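Local coordinates for protein 2',5'-phosphodiesterase 12 (Homo sapiens, PDB 4Z0V) that is a mitochondrial phosphodiesterase of the endonuclease/exonuclease/phosphatase family, with a magnesium ion bound in the model, at residues A[228-233]-A[302-307]; A[311-316]-A[320-325]. All coordinates share one frame; numbering follows the deposited sequence.

Contact 1 (A[228-233]-A[302-307])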
loop_
_atom_site.group_PDB
_atom_site.type_symbol
_atom_site.label_atom_id
_atom_site.label_comp_id
_atom_site.label_asym_id
_atom_site.label_seq_id
_atom_site.Cartn_x
_atom_site.Cartn_y
_atom_site.Cartn_z
ATOM N N HIS A 228 -1.381 -16.639 3.030
ATOM C CA HIS A 228 -1.135 -17.640 1.987
ATOM C C HIS A 228 -0.280 -17.036 0.859
ATOM O O HIS A 228 -0.606 -17.129 -0.326
ATOM C CB HIS A 228 -2.490 -18.152 1.468
ATOM C CG HIS A 228 -3.420 -18.576 2.572
ATOM N ND1 HIS A 228 -3.400 -19.865 3.074
ATOM C CD2 HIS A 228 -4.331 -17.852 3.268
ATOM C CE1 HIS A 228 -4.307 -19.892 4.042
ATOM N NE2 HIS A 228 -4.878 -18.702 4.206
ATOM N N ASP A 229 0.806 -16.384 1.238
ATOM C CA ASP A 229 1.661 -15.730 0.239
ATOM C C ASP A 229 2.421 -16.728 -0.625
ATOM O O ASP A 229 2.826 -17.801 -0.160
ATOM C CB ASP A 229 2.686 -14.816 0.902
ATOM C CG ASP A 229 2.151 -13.747 1.829
ATOM O OD1 ASP A 229 0.895 -13.516 1.849
ATOM O OD2 ASP A 229 2.959 -13.112 2.490
ATOM N N ILE A 230 2.651 -16.359 -1.877
ATOM C CA ILE A 230 3.440 -17.216 -2.769
ATOM C C ILE A 230 4.363 -16.388 -3.636
ATOM O O ILE A 230 4.120 -15.199 -3.852
ATOM C CB ILE A 230 2.562 -18.121 -3.697
ATOM C CG1 ILE A 230 1.587 -17.280 -4.586
ATOM C CG2 ILE A 230 1.819 -19.245 -2.922
ATOM C CD1 ILE A 230 0.993 -18.040 -5.866
ATOM N N SER A 231 5.404 -17.052 -4.176
ATOM C CA SER A 231 6.186 -16.566 -5.297
ATOM C C SER A 231 5.554 -17.245 -6.510
ATOM O O SER A 231 5.321 -18.454 -6.433
ATOM C CB SER A 231 7.659 -16.937 -5.153
ATOM O OG SER A 231 8.235 -16.151 -4.119
ATOM N N PHE A 232 5.202 -16.513 -7.583
ATOM C CA PHE A 232 4.577 -17.176 -8.742
ATOM C C PHE A 232 5.463 -18.282 -9.328
ATOM O O PHE A 232 4.932 -19.326 -9.664
ATOM C CB PHE A 232 4.206 -16.196 -9.872
ATOM C CG PHE A 232 3.200 -15.126 -9.481
ATOM C CD1 PHE A 232 1.906 -15.469 -9.095
ATOM C CD2 PHE A 232 3.546 -13.782 -9.504
ATOM C CE1 PHE A 232 0.988 -14.478 -8.718
ATOM C CE2 PHE A 232 2.633 -12.797 -9.119
ATOM C CZ PHE A 232 1.359 -13.150 -8.745
ATOM N N TYR A 233 6.793 -18.082 -9.415
ATOM C CA TYR A 233 7.649 -19.098 -10.051
ATOM C C TYR A 233 7.627 -20.411 -9.248
ATOM O O TYR A 233 7.599 -21.489 -9.828
ATOM C CB TYR A 233 9.096 -18.572 -10.223
ATOM C CG TYR A 233 9.932 -18.608 -8.965
ATOM C CD1 TYR A 233 10.017 -17.500 -8.128
ATOM C CD2 TYR A 233 10.661 -19.746 -8.619
ATOM C CE1 TYR A 233 10.773 -17.537 -6.953
ATOM C CE2 TYR A 233 11.414 -19.794 -7.448
ATOM C CZ TYR A 233 11.452 -18.694 -6.609
ATOM O OH TYR A 233 12.198 -18.738 -5.458
ATOM N N MET A 302 -1.042 -13.819 -13.719
ATOM C CA MET A 302 -2.446 -13.637 -13.338
ATOM C C MET A 302 -3.175 -14.995 -13.275
ATOM O O MET A 302 -3.955 -15.218 -12.348
ATOM C CB MET A 302 -3.150 -12.656 -14.305
ATOM C CG MET A 302 -4.648 -12.423 -14.008
ATOM S SD MET A 302 -5.016 -11.886 -12.307
ATOM C CE MET A 302 -3.988 -10.586 -12.138
ATOM N N ALA A 303 -2.902 -15.907 -14.219
ATOM C CA ALA A 303 -3.532 -17.239 -14.220
ATOM C C ALA A 303 -3.134 -18.029 -12.944
ATOM O O ALA A 303 -3.997 -18.662 -12.318
ATOM C CB ALA A 303 -3.114 -18.004 -15.469
ATOM N N VAL A 304 -1.851 -17.928 -12.532
ATOM C CA VAL A 304 -1.358 -18.566 -11.288
ATOM C C VAL A 304 -2.075 -17.904 -10.101
ATOM O O VAL A 304 -2.540 -18.604 -9.184
ATOM C CB VAL A 304 0.181 -18.450 -11.126
ATOM C CG1 VAL A 304 0.647 -18.956 -9.743
ATOM C CG2 VAL A 304 0.931 -19.183 -12.238
ATOM N N ALA A 305 -2.090 -16.558 -10.089
ATOM C CA ALA A 305 -2.699 -15.806 -8.973
ATOM C C ALA A 305 -4.143 -16.203 -8.781
ATOM O O ALA A 305 -4.550 -16.482 -7.659
ATOM C CB ALA A 305 -2.601 -14.291 -9.211
ATOM N N LEU A 306 -4.928 -16.218 -9.863
ATOM C CA LEU A 306 -6.355 -16.534 -9.746
ATOM C C LEU A 306 -6.590 -17.985 -9.310
ATOM O O LEU A 306 -7.477 -18.205 -8.477
ATOM C CB LEU A 306 -7.115 -16.209 -11.043
ATOM C CG LEU A 306 -7.200 -14.700 -11.403
ATOM C CD1 LEU A 306 -7.967 -14.498 -12.738
ATOM C CD2 LEU A 306 -7.863 -13.864 -10.270
ATOM N N ALA A 307 -5.768 -18.937 -9.787
ATOM C CA ALA A 307 -5.869 -20.349 -9.372
ATOM C C ALA A 307 -5.495 -20.476 -7.889
ATOM O O ALA A 307 -6.122 -21.238 -7.166
ATOM C CB ALA A 307 -4.969 -21.237 -10.227
#
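F232 brings ring atoms CD1 and CE1 against V304 and A305, two neighbouring residues on helix 295-316. CD1 of F232 lies 3.8 Å from CG1 of V304, which sits at the ring edge, close to the ring plane. One atom further round the ring, CE1 of F232 comes to 3.6 Å from CB of A305, and this methyl approaches obliquely. With CG of F232 turned beside its own backbone N (chi1 -61°), the end of the ring reaches nearer the helix than its CB does. I230 adds a second apolar touch: its CD1 meets CG1 of V304 at 4.0 Å, so this one valine methyl is shared between the isoleucine and the phenylalanine. In the DNase I-like fold of this family, strand 222-231 pairs with strand 265-273, and helix 295-316 packs against the sheet they belong to. The contact falls where strand 222-231 ends and helix 232-238 starts, S231 holding the N-cap position without a capping bond from its side chain. No hydrogen bond crosses between the two segments. L266 touches both I230 and F232 from the neighbouring strand, while Q301 and L288 add further packing around the phenylalanine.

Contact 2 (A[311-316]-A[320-325])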
loop_
_atom_site.group_PDB
_atom_site.type_symbol
_atom_site.label_atom_id
_atom_site.label_comp_id
_atom_site.label_asym_id
_atom_site.label_seq_id
_atom_site.Cartn_x
_atom_site.Cartn_y
_atom_site.Cartn_z
ATOM N N HIS A 311 -8.064 -21.503 -4.823
ATOM C CA HIS A 311 -7.736 -22.551 -3.856
ATOM C C HIS A 311 -7.940 -22.043 -2.440
ATOM O O HIS A 311 -8.571 -22.715 -1.627
ATOM C CB HIS A 311 -6.281 -23.016 -4.034
ATOM C CG HIS A 311 -5.821 -23.979 -2.988
ATOM N ND1 HIS A 311 -6.365 -25.242 -2.884
ATOM C CD2 HIS A 311 -4.853 -23.840 -2.052
ATOM C CE1 HIS A 311 -5.722 -25.831 -1.885
ATOM N NE2 HIS A 311 -4.793 -25.028 -1.365
ATOM N N VAL A 312 -7.364 -20.872 -2.124
ATOM C CA VAL A 312 -7.497 -20.332 -0.775
ATOM C C VAL A 312 -8.956 -20.053 -0.420
ATOM O O VAL A 312 -9.402 -20.404 0.682
ATOM C CB VAL A 312 -6.646 -19.043 -0.628
ATOM C CG1 VAL A 312 -6.937 -18.325 0.696
ATOM C CG2 VAL A 312 -5.160 -19.367 -0.748
ATOM N N SER A 313 -9.670 -19.367 -1.318
ATOM C CA SER A 313 -11.010 -18.884 -1.028
ATOM C C SER A 313 -12.115 -19.921 -1.144
ATOM O O SER A 313 -13.157 -19.696 -0.536
ATOM C CB SER A 313 -11.363 -17.671 -1.894
ATOM O OG SER A 313 -11.479 -17.999 -3.274
ATOM N N CYS A 314 -11.914 -21.013 -1.882
ATOM C CA CYS A 314 -12.958 -22.012 -2.135
ATOM C C CYS A 314 -12.598 -23.425 -1.690
ATOM O O CYS A 314 -13.490 -24.247 -1.555
ATOM C CB CYS A 314 -13.329 -21.991 -3.611
ATOM S SG CYS A 314 -14.153 -20.468 -4.101
ATOM N N ASP A 315 -11.325 -23.707 -1.484
ATOM C CA ASP A 315 -10.856 -25.029 -1.055
ATOM C C ASP A 315 -10.420 -24.973 0.401
ATOM O O ASP A 315 -10.981 -25.711 1.214
ATOM C CB ASP A 315 -9.716 -25.538 -1.961
ATOM C CG ASP A 315 -10.095 -25.899 -3.388
ATOM O OD1 ASP A 315 -11.306 -25.973 -3.684
ATOM O OD2 ASP A 315 -9.174 -26.158 -4.200
ATOM N N LEU A 316 -9.447 -24.090 0.749
ATOM C CA LEU A 316 -8.967 -23.942 2.132
ATOM C C LEU A 316 -10.089 -23.411 2.991
ATOM O O LEU A 316 -10.332 -23.933 4.064
ATOM C CB LEU A 316 -7.715 -23.042 2.236
ATOM C CG LEU A 316 -6.445 -23.548 1.528
ATOM C CD1 LEU A 316 -5.232 -22.647 1.851
ATOM C CD2 LEU A 316 -6.105 -25.004 1.940
ATOM N N ILE A 320 -15.274 -17.960 0.290
ATOM C CA ILE A 320 -15.275 -16.595 0.808
ATOM C C ILE A 320 -15.004 -15.612 -0.340
ATOM O O ILE A 320 -14.321 -15.980 -1.295
ATOM C CB ILE A 320 -14.271 -16.432 1.963
ATOM C CG1 ILE A 320 -12.817 -16.786 1.506
ATOM C CG2 ILE A 320 -14.727 -17.290 3.151
ATOM C CD1 ILE A 320 -11.764 -16.422 2.596
ATOM N N PRO A 321 -15.494 -14.356 -0.242
ATOM C CA PRO A 321 -15.287 -13.413 -1.344
ATOM C C PRO A 321 -13.871 -12.855 -1.391
ATOM O O PRO A 321 -13.108 -13.039 -0.454
ATOM C CB PRO A 321 -16.326 -12.328 -1.082
ATOM C CG PRO A 321 -16.518 -12.336 0.382
ATOM C CD PRO A 321 -16.333 -13.762 0.825
ATOM N N VAL A 322 -13.533 -12.196 -2.498
ATOM C CA VAL A 322 -12.174 -11.723 -2.759
ATOM C C VAL A 322 -12.089 -10.250 -3.107
ATOM O O VAL A 322 -12.951 -9.690 -3.782
ATOM C CB VAL A 322 -11.601 -12.580 -3.956
ATOM C CG1 VAL A 322 -10.248 -12.045 -4.448
ATOM C CG2 VAL A 322 -11.484 -14.065 -3.584
ATOM N N ILE A 323 -10.993 -9.620 -2.644
ATOM C CA ILE A 323 -10.556 -8.283 -3.046
ATOM C C ILE A 323 -9.164 -8.527 -3.575
ATOM O O ILE A 323 -8.366 -9.150 -2.874
ATOM C CB ILE A 323 -10.576 -7.196 -1.937
ATOM C CG1 ILE A 323 -12.007 -6.888 -1.472
ATOM C CG2 ILE A 323 -9.880 -5.896 -2.435
ATOM C CD1 ILE A 323 -12.041 -6.126 -0.143
ATOM N N PHE A 324 -8.873 -8.096 -4.794
ATOM C CA PHE A 324 -7.534 -8.288 -5.357
ATOM C C PHE A 324 -6.980 -6.942 -5.826
ATOM O O PHE A 324 -7.378 -6.401 -6.869
ATOM C CB PHE A 324 -7.580 -9.326 -6.502
ATOM C CG PHE A 324 -6.278 -9.841 -7.080
ATOM C CD1 PHE A 324 -5.045 -9.403 -6.590
ATOM C CD2 PHE A 324 -6.279 -10.778 -8.107
ATOM C CE1 PHE A 324 -3.843 -9.915 -7.106
ATOM C CE2 PHE A 324 -5.075 -11.281 -8.626
ATOM C CZ PHE A 324 -3.864 -10.837 -8.129
ATOM N N CYS A 325 -6.078 -6.387 -5.018
ATOM C CA CYS A 325 -5.408 -5.117 -5.284
ATOM C C CYS A 325 -4.098 -5.364 -5.976
ATOM O O CYS A 325 -3.499 -6.419 -5.802
ATOM C CB CYS A 325 -5.155 -4.386 -3.965
ATOM S SG CYS A 325 -6.650 -3.862 -3.099
HETATM O O HOH W 1 -13.932 -16.788 -3.860
#
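The backbone doubles back after helix 295-316 so that I320 N donates to S313 O at 2.9 Å, a fairly straight bond with an N-H...O angle of 158°. The helix ends here in a wider pi-type turn, in which H311 O accepts from both D315 N and L316 N. The side chain of I320 packs beside the link to S313, its CG1 lying 3.8 Å from CB of S313. CG1 is placed there by a first torsion of 59°, between the backbone N and the carbonyl carbon, which turns this branch back to the end of the helix. R280 of strand 280-287 touches the isoleucine as well. S313 OG lies 3.9 Å from CG2 of V322, a van der Waals contact. The hydroxyl of buried S313 is hydrogen-bonded to I309 O, one turn earlier, and its OG also accepts from a water at 2.8 Å. The same water donates to I320 O at 2.7 Å, so a second, water-mediated link runs beside the direct backbone bond. These residues form the return from helix to strand in the beta-alpha-beta unit made by strand 280-287, helix 295-316 and strand 322-327, whose two strands pair in parallel. Beyond the turn, V322 touches I309, continuing the helix-to-sheet packing. On the helix itself, H311 ND1 donates to D315 OD2 at 3.2 Å. The carboxylate oxygen lies near the imidazole plane and uses its anti lone pair, a His-carboxylate hydrogen bond that joins side chains four residues apart in the last turn of the helix.

From the N terminus, the junction of strand 222-231 and helix 232-238 supplies the first half of contact 1; the chain then runs on through helices 243-248 and 253-261 and strands 265-273 and 280-287 before helix 295-316 closes that long loop. Contact 2 follows in series, neither nested nor crossed, closing a tight connection of three residues between the end of the same helix and strand 322-327. The helix is thus held to two strands of one mixed sheet, and the contact centres lie 12 Å apart. They also touch directly: F324 packs on M302 and A305, while H228 packs on V312 and L316.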